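Local atomic coordinates of RidA family protein (Psychrobacter sp. MES7-P7E, PDB entry 6L8P), a protein that probably hydrolyses reactive enamine and imine intermediates to their keto acids with release of ammonia, as a trimeric member of the RidA family in a cold-adapted bacterium. Residues Val48-Gln53 / Lys79-Ala84; Ala69-Val74 / Asn109-Ala114. The protein carries 1 engineered substitution. All coordinates share one frame; numbering follows the deposited sequence.

Interaction 1 of 2, residues Val48-Gln53 / Lys79-Ala84; sequences VYISGQ and KAICEA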
loop_
_atom_site.group_PDB
_atom_site.type_symbol
_atom_site.label_atom_id
_atom_site.label_comp_id
_atom_site.label_asym_id
_atom_site.label_seq_id
_atom_site.Cartn_x
_atom_site.Cartn_y
_atom_site.Cartn_z
ATOM N N VAL A 48 0.366 14.304 -1.954
ATOM C CA VAL A 48 -1.068 14.038 -2.083
ATOM C C VAL A 48 -1.271 12.535 -2.056
ATOM O O VAL A 48 -0.614 11.821 -2.816
ATOM C CB VAL A 48 -1.656 14.606 -3.392
ATOM C CG1 VAL A 48 -3.173 14.333 -3.438
ATOM C CG2 VAL A 48 -1.375 16.134 -3.524
ATOM N N TYR A 49 -2.192 12.062 -1.215
ATOM C CA TYR A 49 -2.581 10.642 -1.183
ATOM C C TYR A 49 -3.910 10.546 -1.919
ATOM O O TYR A 49 -4.918 11.074 -1.437
ATOM C CB TYR A 49 -2.718 10.137 0.257
ATOM C CG TYR A 49 -1.424 10.195 1.018
ATOM C CD1 TYR A 49 -1.038 11.364 1.670
ATOM C CD2 TYR A 49 -0.560 9.121 1.009
ATOM C CE1 TYR A 49 0.193 11.440 2.348
ATOM C CE2 TYR A 49 0.663 9.185 1.682
ATOM C CZ TYR A 49 1.027 10.335 2.336
ATOM O OH TYR A 49 2.257 10.408 3.018
ATOM N N ILE A 50 -3.919 9.876 -3.077
ATOM C CA ILE A 50 -5.139 9.682 -3.864
ATOM C C ILE A 50 -5.680 8.285 -3.580
ATOM O O ILE A 50 -4.956 7.280 -3.723
ATOM C CB ILE A 50 -4.893 9.872 -5.372
ATOM C CG1 ILE A 50 -4.280 11.272 -5.631
ATOM C CG2 ILE A 50 -6.234 9.776 -6.145
ATOM C CD1 ILE A 50 -4.121 11.570 -7.166
ATOM N N SER A 51 -6.960 8.240 -3.205
ATOM C CA SER A 51 -7.659 6.983 -2.956
ATOM C C SER A 51 -7.595 6.060 -4.160
ATOM O O SER A 51 -7.422 6.491 -5.314
ATOM C CB SER A 51 -9.131 7.253 -2.641
ATOM O OG SER A 51 -9.208 7.927 -1.399
ATOM N N GLY A 52 -7.739 4.764 -3.885
ATOM C CA GLY A 52 -7.865 3.817 -4.989
ATOM C C GLY A 52 -8.967 4.252 -5.927
ATOM O O GLY A 52 -10.044 4.645 -5.488
ATOM N N GLN A 53 -8.675 4.244 -7.221
ATOM C CA GLN A 53 -9.642 4.577 -8.258
ATOM C C GLN A 53 -9.969 3.333 -9.058
ATOM O O GLN A 53 -9.072 2.559 -9.417
ATOM C CB GLN A 53 -9.090 5.659 -9.196
ATOM C CG GLN A 53 -8.894 7.002 -8.492
ATOM C CD GLN A 53 -10.163 7.542 -7.916
ATOM O OE1 GLN A 53 -11.157 7.674 -8.633
ATOM N NE2 GLN A 53 -10.159 7.846 -6.609
ATOM N N LYS A 79 -6.187 11.502 -13.071
ATOM C CA LYS A 79 -5.779 12.795 -13.634
ATOM C C LYS A 79 -6.681 13.917 -13.126
ATOM O O LYS A 79 -6.193 14.992 -12.725
ATOM C CB LYS A 79 -5.798 12.706 -15.161
ATOM C CG LYS A 79 -5.240 13.920 -15.874
ATOM C CD LYS A 79 -4.866 13.480 -17.290
ATOM C CE LYS A 79 -5.299 14.477 -18.327
ATOM N NZ LYS A 79 -5.160 15.829 -17.755
ATOM N N ALA A 80 -8.000 13.669 -13.094
ATOM C CA ALA A 80 -8.907 14.702 -12.600
ATOM C C ALA A 80 -8.580 15.090 -11.159
ATOM O O ALA A 80 -8.631 16.279 -10.791
ATOM C CB ALA A 80 -10.361 14.229 -12.710
ATOM N N ILE A 81 -8.276 14.089 -10.312
ATOM C CA ILE A 81 -7.969 14.395 -8.925
ATOM C C ILE A 81 -6.620 15.096 -8.809
ATOM O O ILE A 81 -6.459 16.004 -7.984
ATOM C CB ILE A 81 -8.024 13.107 -8.088
ATOM C CG1 ILE A 81 -9.447 12.590 -8.129
ATOM C CG2 ILE A 81 -7.601 13.405 -6.660
ATOM C CD1 ILE A 81 -9.609 11.149 -7.639
ATOM N N CYS A 82 -5.644 14.691 -9.619
ATOM C CA CYS A 82 -4.357 15.380 -9.638
ATOM C C CYS A 82 -4.564 16.853 -9.910
ATOM O O CYS A 82 -4.003 17.705 -9.213
ATOM C CB CYS A 82 -3.427 14.812 -10.716
ATOM S SG CYS A 82 -2.782 13.137 -10.389
ATOM N N GLU A 83 -5.385 17.155 -10.916
ATOM C CA GLU A 83 -5.611 18.551 -11.293
ATOM C C GLU A 83 -6.343 19.302 -10.199
ATOM O O GLU A 83 -6.019 20.462 -9.917
ATOM C CB GLU A 83 -6.374 18.605 -12.608
ATOM C CG GLU A 83 -5.545 18.070 -13.755
ATOM C CD GLU A 83 -6.359 17.898 -15.021
ATOM O OE1 GLU A 83 -7.605 17.949 -14.937
ATOM O OE2 GLU A 83 -5.751 17.721 -16.099
ATOM N N ALA A 84 -7.323 18.661 -9.555
ATOM C CA ALA A 84 -7.994 19.295 -8.430
ATOM C C ALA A 84 -7.031 19.582 -7.290
ATOM O O ALA A 84 -7.251 20.506 -6.505
ATOM C CB ALA A 84 -9.153 18.404 -7.965
#
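I50 of strand 47-54 and I81 of helix 67-84 meet through their CG2 methyls, 3.9 Å apart, where the helix lies on one face of the mixed sheet, the helix-on-sheet layering of the RidA fold. Here the packing is dense: the two side chains run alongside each other with opposite headings, bringing I50 CG1, CG2 and CD1 all within 4.1 Å of I81 CG2. I50 CD1 runs on to C82 SG at 3.8 Å, while I81 CD1 reaches the side-chain amide of Q53, with NE2 of Q53 at 3.5 Å. Q53 is bent at its second torsion (chi2 -59°), which turns the amide back along the strand, and NE2 gives a weak hydrogen bond to the backbone O of S51. Cutting I50 back to an alanine is likely to leave I81 CG2 and C82 SG without their strand-side partner and open a gap under the helix. L143 of strand 137-144 also touches I50 and C82. The outer face of the turn is the solvent side: exposed E83 and partly exposed K79 pair in a salt bridge, NZ to OE2 2.6 Å, touching nothing of the strand. All charge thus lies outside, and these segments hold together by apolar contact, with one amide folded back onto its own strand.

Interaction 2 of 2, residues Ala69-Val74 / Asn109-Ala114; sequences AQAEQV and NEVFVA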
loop_
_atom_site.group_PDB
_atom_site.type_symbol
_atom_site.label_atom_id
_atom_site.label_comp_id
_atom_site.label_asym_id
_atom_site.label_seq_id
_atom_site.Cartn_x
_atom_site.Cartn_y
_atom_site.Cartn_z
ATOM N N ALA A 69 -10.585 -0.541 -21.128
ATOM C CA ALA A 69 -11.424 0.629 -20.935
ATOM C C ALA A 69 -11.464 1.044 -19.467
ATOM O O ALA A 69 -11.423 2.237 -19.150
ATOM C CB ALA A 69 -12.829 0.339 -21.465
ATOM N N GLN A 70 -11.524 0.066 -18.557
ATOM C CA GLN A 70 -11.472 0.418 -17.139
ATOM C C GLN A 70 -10.137 1.036 -16.765
ATOM O O GLN A 70 -10.107 2.012 -16.010
ATOM C CB GLN A 70 -11.725 -0.811 -16.260
ATOM C CG GLN A 70 -13.216 -1.161 -16.208
ATOM C CD GLN A 70 -13.529 -2.331 -15.315
ATOM O OE1 GLN A 70 -12.910 -2.521 -14.271
ATOM N NE2 GLN A 70 -14.485 -3.151 -15.727
ATOM N N ALA A 71 -9.019 0.494 -17.284
ATOM C CA ALA A 71 -7.705 1.073 -16.958
ATOM C C ALA A 71 -7.553 2.506 -17.497
ATOM O O ALA A 71 -7.021 3.395 -16.805
ATOM C CB ALA A 71 -6.591 0.178 -17.509
ATOM N N GLU A 72 -8.006 2.741 -18.735
ATOM C CA GLU A 72 -7.983 4.088 -19.277
ATOM C C GLU A 72 -8.830 5.028 -18.436
ATOM O O GLU A 72 -8.442 6.180 -18.199
ATOM C CB GLU A 72 -8.476 4.069 -20.728
ATOM C CG GLU A 72 -7.494 3.313 -21.615
ATOM C CD GLU A 72 -7.978 3.082 -23.044
ATOM O OE1 GLU A 72 -9.197 3.175 -23.306
ATOM O OE2 GLU A 72 -7.121 2.789 -23.910
ATOM N N GLN A 73 -10.007 4.551 -17.988
ATOM C CA GLN A 73 -10.883 5.373 -17.166
ATOM C C GLN A 73 -10.269 5.647 -15.797
ATOM O O GLN A 73 -10.378 6.758 -15.272
ATOM C CB GLN A 73 -12.238 4.675 -17.027
ATOM C CG GLN A 73 -13.273 5.509 -16.220
ATOM C CD GLN A 73 -13.681 6.765 -16.988
ATOM O OE1 GLN A 73 -14.135 6.656 -18.145
ATOM N NE2 GLN A 73 -13.430 7.932 -16.430
ATOM N N VAL A 74 -9.571 4.656 -15.220
ATOM C CA VAL A 74 -8.868 4.891 -13.960
ATOM C C VAL A 74 -7.869 6.019 -14.120
ATOM O O VAL A 74 -7.785 6.912 -13.270
ATOM C CB VAL A 74 -8.164 3.601 -13.482
ATOM C CG1 VAL A 74 -7.153 3.933 -12.374
ATOM C CG2 VAL A 74 -9.171 2.579 -12.967
ATOM N N ASN A 109 0.662 -2.297 -18.813
ATOM C CA ASN A 109 1.887 -1.559 -19.083
ATOM C C ASN A 109 1.712 -0.656 -20.300
ATOM O O ASN A 109 2.200 0.487 -20.291
ATOM C CB ASN A 109 3.048 -2.544 -19.237
ATOM C CG ASN A 109 3.458 -3.172 -17.897
ATOM O OD1 ASN A 109 3.448 -2.495 -16.857
ATOM N ND2 ASN A 109 3.851 -4.447 -17.920
ATOM N N GLU A 110 0.917 -1.094 -21.284
ATOM C CA GLU A 110 0.651 -0.256 -22.456
ATOM C C GLU A 110 -0.143 0.992 -22.088
ATOM O O GLU A 110 0.165 2.103 -22.554
ATOM C CB GLU A 110 -0.091 -1.064 -23.515
ATOM C CG GLU A 110 0.756 -2.138 -24.163
ATOM C CD GLU A 110 -0.041 -3.000 -25.134
ATOM O OE1 GLU A 110 -1.228 -2.680 -25.395
ATOM O OE2 GLU A 110 0.527 -3.997 -25.632
ATOM N N VAL A 111 -1.163 0.842 -21.233
ATOM C CA VAL A 111 -1.952 1.993 -20.837
ATOM C C VAL A 111 -1.092 2.963 -20.046
ATOM O O VAL A 111 -1.209 4.185 -20.211
ATOM C CB VAL A 111 -3.188 1.521 -20.035
ATOM C CG1 VAL A 111 -3.932 2.699 -19.416
ATOM C CG2 VAL A 111 -4.122 0.709 -20.968
ATOM N N PHE A 112 -0.159 2.428 -19.236
ATOM C CA PHE A 112 0.766 3.292 -18.509
ATOM C C PHE A 112 1.594 4.131 -19.477
ATOM O O PHE A 112 1.689 5.367 -19.315
ATOM C CB PHE A 112 1.680 2.452 -17.599
ATOM C CG PHE A 112 1.174 2.313 -16.187
ATOM C CD1 PHE A 112 -0.063 1.740 -15.937
ATOM C CD2 PHE A 112 1.942 2.756 -15.131
ATOM C CE1 PHE A 112 -0.532 1.628 -14.612
ATOM C CE2 PHE A 112 1.499 2.649 -13.818
ATOM C CZ PHE A 112 0.219 2.104 -13.569
ATOM N N VAL A 113 2.137 3.476 -20.523
ATOM C CA VAL A 113 2.981 4.192 -21.487
ATOM C C VAL A 113 2.164 5.265 -22.182
ATOM O O VAL A 113 2.639 6.390 -22.395
ATOM C CB VAL A 113 3.595 3.207 -22.501
ATOM C CG1 VAL A 113 4.184 3.989 -23.713
ATOM C CG2 VAL A 113 4.671 2.341 -21.853
ATOM N N ALA A 114 0.903 4.955 -22.492
ATOM C CA ALA A 114 0.077 5.914 -23.218
ATOM C C ALA A 114 -0.257 7.132 -22.373
ATOM O O ALA A 114 -0.487 8.225 -22.913
ATOM C CB ALA A 114 -1.209 5.231 -23.692
#
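Between 69-74 and 109-114 the contact is a slight helix-to-helix one centred on a single valine, V111, which meets A71 and E72; the segments belong to helix 67-84 and helix 105-115, the two long helices that lie against the sheet of the RidA fold. V111 points at the facing helix and lays its CG1 methyl against the turn at A71 and E72. CB, C and O of A71 all lie 4.1 Å from V111 CG1, and the backbone N of E72 is equally far from that methyl. CG1 therefore rests partly on backbone rather than on a set of interlocking side chains. With chi1 of V111 at 171°, CG1 stands anti to the backbone N and is the methyl presented to 69-74. The single methyl of A71 is consistent with the close approach of the backbones, 6.6 Å between the CA atoms of E72 and V111. At the margin E72 adds the aliphatic part of its chain, CG being 4.2 Å from V111 CG1, while its carboxylate lies farther from the valine's methyls. F112 sets out away from 69-74 at its CB, but its ring swings back to meet F75, further along helix 67-84, edge to face, and I139 of strand 137-144; N109 and V113 meet T37 of the third subunit. With aliphatic carbon and backbone contacts joining these two segments, the match is one of shape, and no polar bond between them fixes their spacing.

How the interactions relate
Both contacts use helix 67-84: interaction 1 takes its C-terminal end and sets it on strand 47-54, whereas interaction 2 takes a turn nearer its start and sets it beside helix 105-115. Their centres lie about 15 Å apart, on opposite sides of the chain's centre, yet they touch where Q53 O meets V74 CG2 at 3.6 Å. Interaction 1 is the deeper and larger, burying 186 Å² against 115 Å², and every residue that touches in it is buried. Interaction 2 is mostly buried too but has the partly exposed E72 at its margin. Branched side chains, sulfur and an amide fill the helix-sheet interface; between 69-74 and 109-114 one valine methyl meets alanine, backbone and a glutamate methylene.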